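Local coordinates for ubiquitin-activating enzyme E1-like (Saccharomyces cerevisiae, PDB 3ONH), which activates the ubiquitin-like modifier SMT3 (SUMO) as the UBA2 subunit of an ATP-dependent E1 heterodimer, the piece here being its ubiquitin-fold domain, at residues K11-C16 with C101-L106; Y33-D38 with K87-F92. All blocks are in the same frame, centred on the assembly; numbering follows the deposited sequence.

Contact 1 of 2, residues K11-C16 with C101-L106; sequences KLSSDC and CNTCSL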
# COMPACT_ATOMS: atom_id res chain seq x y z
N LYS A 11 -7.05 -7.55 -3.47
CA LYS A 11 -7.63 -8.83 -3.07
C LYS A 11 -6.59 -9.68 -2.35
O LYS A 11 -5.64 -10.17 -2.95
CB LYS A 11 -8.17 -9.58 -4.29
CG LYS A 11 -9.24 -8.83 -5.08
CD LYS A 11 -9.48 -9.49 -6.43
CE LYS A 11 -10.49 -8.72 -7.27
NZ LYS A 11 -11.80 -8.62 -6.58
N LEU A 12 -6.80 -9.86 -1.04
CA LEU A 12 -5.87 -10.58 -0.18
C LEU A 12 -6.54 -11.79 0.42
O LEU A 12 -7.69 -11.72 0.85
CB LEU A 12 -5.42 -9.68 0.98
CG LEU A 12 -4.14 -8.86 0.83
CD1 LEU A 12 -4.16 -7.70 1.80
CD2 LEU A 12 -2.93 -9.73 1.06
N SER A 13 -5.82 -12.91 0.46
CA SER A 13 -6.25 -14.05 1.25
C SER A 13 -5.85 -13.81 2.71
O SER A 13 -4.95 -13.03 2.99
CB SER A 13 -5.65 -15.35 0.71
OG SER A 13 -4.23 -15.32 0.75
N SER A 14 -6.54 -14.47 3.63
CA SER A 14 -6.29 -14.28 5.05
C SER A 14 -4.86 -14.61 5.43
O SER A 14 -4.23 -13.89 6.19
CB SER A 14 -7.25 -15.15 5.86
OG SER A 14 -8.58 -15.01 5.38
N ASP A 15 -4.36 -15.72 4.92
CA ASP A 15 -3.01 -16.17 5.23
C ASP A 15 -2.00 -15.15 4.75
O ASP A 15 -0.88 -15.10 5.25
CB ASP A 15 -2.72 -17.51 4.56
CG ASP A 15 -2.69 -17.41 3.05
OD1 ASP A 15 -3.56 -16.72 2.48
OD2 ASP A 15 -1.81 -18.03 2.42
N CYS A 16 -2.40 -14.34 3.78
CA CYS A 16 -1.49 -13.37 3.19
C CYS A 16 -1.31 -12.13 4.08
O CYS A 16 -0.20 -11.63 4.24
CB CYS A 16 -1.96 -12.97 1.79
SG CYS A 16 -0.72 -12.07 0.85
N CYS A 101 -5.05 -19.65 -1.30
CA CYS A 101 -3.97 -19.32 -0.38
C CYS A 101 -2.92 -18.46 -1.06
O CYS A 101 -2.71 -18.55 -2.27
CB CYS A 101 -3.34 -20.59 0.18
SG CYS A 101 -4.40 -21.46 1.35
N ASN A 102 -2.26 -17.62 -0.28
CA ASN A 102 -1.16 -16.81 -0.79
C ASN A 102 -1.59 -16.01 -2.01
O ASN A 102 -0.89 -15.95 -3.02
CB ASN A 102 0.04 -17.69 -1.13
CG ASN A 102 0.52 -18.48 0.07
OD1 ASN A 102 0.81 -17.91 1.12
ND2 ASN A 102 0.60 -19.79 -0.08
N THR A 103 -2.77 -15.39 -1.91
CA THR A 103 -3.23 -14.47 -2.93
C THR A 103 -2.99 -13.06 -2.40
O THR A 103 -3.36 -12.74 -1.28
CB THR A 103 -4.72 -14.66 -3.23
OG1 THR A 103 -4.97 -16.02 -3.59
CG2 THR A 103 -5.16 -13.76 -4.37
N CYS A 104 -2.31 -12.25 -3.20
CA CYS A 104 -2.24 -10.83 -2.95
C CYS A 104 -2.32 -10.13 -4.28
O CYS A 104 -1.31 -9.85 -4.91
CB CYS A 104 -0.94 -10.45 -2.25
SG CYS A 104 -0.77 -8.66 -2.00
N SER A 105 -3.54 -9.87 -4.73
CA SER A 105 -3.77 -9.35 -6.06
C SER A 105 -3.96 -7.83 -6.04
O SER A 105 -4.96 -7.34 -5.53
CB SER A 105 -5.00 -10.02 -6.66
OG SER A 105 -5.07 -9.82 -8.06
N LEU A 106 -3.00 -7.09 -6.59
CA LEU A 106 -3.13 -5.64 -6.68
C LEU A 106 -3.95 -5.24 -7.90
O LEU A 106 -3.82 -5.82 -8.97
CB LEU A 106 -1.76 -4.96 -6.74
CG LEU A 106 -0.85 -5.02 -5.51
CD1 LEU A 106 0.19 -3.91 -5.54
CD2 LEU A 106 -1.67 -4.91 -4.25
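Lys11 and Ser105 form an antiparallel hydrogen-bonded pair, with Lys11 N 2.9 Å from Ser105 O. The return bond, Ser105 N to Lys11 O, is 2.8 Å and nearly straight. Leu12 and Cys104 follow as a non-hydrogen-bonded pair, and the ladder is prolonged beyond it by Ser13 N, which donates to Thr103 O at 3.0 Å. Set between the backbone N and the carbonyl carbon (chi1 60°), OG of Ser13, the N-cap residue of helix 14-19, receives Thr103 N at 3.0 Å. Two residues on, in the first turn, the Asp15 carboxylate takes a single backbone N-H in a fork: Asn102 N lies 2.8 Å from Asp15 OD2 and 3.2 Å from Asp15 OD1, each oxygen offering its syn lone pair. The Asn102 and Asp15 side chains cross at about a right angle, with their amide and carboxylate planes 51° apart. Asp15 OD2 and Asn102 OD1, both acceptors, form no bond; Lys19 NZ, which donates to Asn102 OD1 and makes a long, weak ion pair with Asp15, would probably ease their proximity. On the Leu12 side of the sheet, Cys16 SG lies 3.5 Å from Cys104 CB and Leu12 CD2 3.9 Å from Cys104 SG. Strand 104-105 thus edges strand 6-12, whose Leu12 also bonds by its backbone to Asp94 and Asp96, while Cys104 leans on Leu28 of helix 22-33.

Contact 2 of 2, residues Y33-D38 with K87-F92; sequences YSYPQD and KAIELF
Tyr35 reaches from the loop after helix 22-33 to the backbone at Lys87, in the break of strand 84-95, and to Ile89, where regular strand resumes. Its CB points toward that strand. Neither CB nor CG has a close partner there; contact starts farther along the ring. CE1 comes to 3.5 Å from Lys87 O, CE2 to 4.1 Å from Ile89 CG2, and CZ has both neighbours, while Ala88 CA sits at the ring edge, near its plane. The tip is the tightest place: OH lies 2.7 Å from Lys87 O, a weak hydrogen bond, and 3.0 Å from Ile89 CG2. A phenylalanine here would probably leave the Lys87 carbonyl without its hydroxyl partner and open a small gap beside the Ile89 methyl.

Ile89 also serves the second ring. Its CG1 runs anti to the backbone N (chi1 -176°), and CD1 ends over the centre of the Tyr33 ring, 4.2 Å from the centroid and 12° off the normal, a CH-pi contact on one face. Leu91 adds CD2, 4.1 Å from Tyr33 OH, while its CD1 lies obliquely near the ring; that hydroxyl bonds to Pro107 O. Ile89 therefore presents CG2 to one tyrosine and CD1 to the other. Around the pair, the Tyr35 ring meets Phe76 of strand 73-78 with planes at about 60°, and Leu91 touches Ile10 of strand 6-12 and Ile29 of helix 22-33. The buried contact thus joins the connection from helix 22-33 to strand 39-43 to the sheet, within the helix-sheet core of the ubiquitin-like domain.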
# COMPACT_ATOMS: atom_id res chain seq x y z
N TYR A 33 2.95 0.42 -9.58
CA TYR A 33 2.37 1.67 -10.06
C TYR A 33 3.40 2.76 -10.38
O TYR A 33 3.03 3.89 -10.68
CB TYR A 33 1.32 2.21 -9.09
CG TYR A 33 0.27 1.20 -8.72
CD1 TYR A 33 -0.73 0.84 -9.61
CD2 TYR A 33 0.27 0.59 -7.47
CE1 TYR A 33 -1.69 -0.10 -9.28
CE2 TYR A 33 -0.69 -0.34 -7.13
CZ TYR A 33 -1.66 -0.68 -8.03
OH TYR A 33 -2.61 -1.61 -7.69
N SER A 34 4.68 2.41 -10.31
CA SER A 34 5.76 3.31 -10.72
C SER A 34 5.90 4.54 -9.83
O SER A 34 5.97 5.66 -10.31
CB SER A 34 5.59 3.73 -12.17
OG SER A 34 5.47 2.58 -12.99
N TYR A 35 5.92 4.31 -8.52
CA TYR A 35 6.28 5.36 -7.59
C TYR A 35 7.80 5.40 -7.50
O TYR A 35 8.47 4.47 -7.95
CB TYR A 35 5.67 5.10 -6.21
CG TYR A 35 4.19 5.37 -6.14
CD1 TYR A 35 3.70 6.64 -5.88
CD2 TYR A 35 3.28 4.34 -6.31
CE1 TYR A 35 2.35 6.89 -5.82
CE2 TYR A 35 1.92 4.57 -6.25
CZ TYR A 35 1.47 5.85 -6.01
OH TYR A 35 0.11 6.09 -5.95
N PRO A 36 8.35 6.48 -6.94
CA PRO A 36 9.80 6.60 -6.77
C PRO A 36 10.27 5.85 -5.52
O PRO A 36 9.48 5.12 -4.92
CB PRO A 36 10.01 8.10 -6.56
CG PRO A 36 8.69 8.75 -6.88
CD PRO A 36 7.66 7.73 -6.59
N GLN A 37 11.52 6.05 -5.12
CA GLN A 37 12.02 5.35 -3.94
C GLN A 37 11.45 5.91 -2.65
O GLN A 37 11.00 5.17 -1.79
CB GLN A 37 13.54 5.38 -3.92
CG GLN A 37 14.13 4.86 -5.19
CD GLN A 37 13.38 3.65 -5.73
OE1 GLN A 37 13.74 2.51 -5.45
NE2 GLN A 37 12.33 3.90 -6.51
N ASP A 38 11.46 7.23 -2.52
CA ASP A 38 10.93 7.88 -1.34
C ASP A 38 9.41 7.92 -1.40
O ASP A 38 8.84 8.61 -2.24
CB ASP A 38 11.47 9.29 -1.19
CG ASP A 38 12.96 9.33 -0.95
OD1 ASP A 38 13.52 8.28 -0.58
OD2 ASP A 38 13.56 10.41 -1.11
N LYS A 87 0.67 10.30 -8.93
CA LYS A 87 -0.58 10.51 -8.22
C LYS A 87 -0.77 9.49 -7.10
O LYS A 87 -0.50 8.31 -7.29
CB LYS A 87 -1.75 10.46 -9.19
CG LYS A 87 -3.09 10.84 -8.58
CD LYS A 87 -4.13 11.04 -9.68
CE LYS A 87 -5.51 11.29 -9.12
NZ LYS A 87 -6.52 11.28 -10.21
N ALA A 88 -1.22 9.95 -5.94
CA ALA A 88 -1.41 9.07 -4.79
C ALA A 88 -2.52 8.07 -5.08
O ALA A 88 -3.39 8.32 -5.91
CB ALA A 88 -1.73 9.87 -3.54
N ILE A 89 -2.49 6.93 -4.39
CA ILE A 89 -3.52 5.94 -4.59
C ILE A 89 -4.05 5.45 -3.24
O ILE A 89 -3.28 5.26 -2.30
CB ILE A 89 -2.99 4.76 -5.42
CG1 ILE A 89 -4.10 3.75 -5.70
CG2 ILE A 89 -1.82 4.09 -4.72
CD1 ILE A 89 -3.68 2.62 -6.62
N GLU A 90 -5.36 5.30 -3.15
CA GLU A 90 -5.99 4.74 -1.96
C GLU A 90 -6.39 3.32 -2.27
O GLU A 90 -7.23 3.08 -3.14
CB GLU A 90 -7.23 5.54 -1.56
CG GLU A 90 -6.93 6.80 -0.77
CD GLU A 90 -8.11 7.25 0.08
OE1 GLU A 90 -9.01 6.42 0.34
OE2 GLU A 90 -8.15 8.43 0.50
N LEU A 91 -5.79 2.38 -1.56
CA LEU A 91 -6.05 0.97 -1.77
C LEU A 91 -6.86 0.36 -0.62
O LEU A 91 -6.44 0.39 0.54
CB LEU A 91 -4.74 0.20 -1.98
CG LEU A 91 -3.96 0.56 -3.24
CD1 LEU A 91 -2.55 0.07 -3.16
CD2 LEU A 91 -4.65 -0.01 -4.46
N PHE A 92 -8.01 -0.20 -0.98
CA PHE A 92 -8.89 -0.88 -0.05
C PHE A 92 -8.43 -2.33 0.09
O PHE A 92 -8.28 -3.02 -0.91
CB PHE A 92 -10.32 -0.84 -0.58
CG PHE A 92 -11.35 -1.42 0.35
CD1 PHE A 92 -12.10 -0.59 1.17
CD2 PHE A 92 -11.57 -2.79 0.40
CE1 PHE A 92 -13.05 -1.12 2.03
CE2 PHE A 92 -12.52 -3.32 1.26
CZ PHE A 92 -13.26 -2.48 2.07

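The centres of the two contacts are 19 Å apart, on opposite sides of the chain's centre, yet they join directly where Leu106 CB packs 3.6 Å from Tyr33 OH. In sequence, contact 2 (33-38 with 87-92) is nested within the loop closed by contact 1 (11-16 with 101-106). Both reach one mixed sheet; strand 104-105, next after 84-95, borders strand 6-12. Helix 22-33 packs beside both. A helix packed against a mixed sheet is consistent with the ubiquitin-like fold of this domain, in which 6-12 and 84-95 are parallel neighbours. By this domain E1 enzymes of the family recruit their E2, which is Ubc9 in the SUMO pathway.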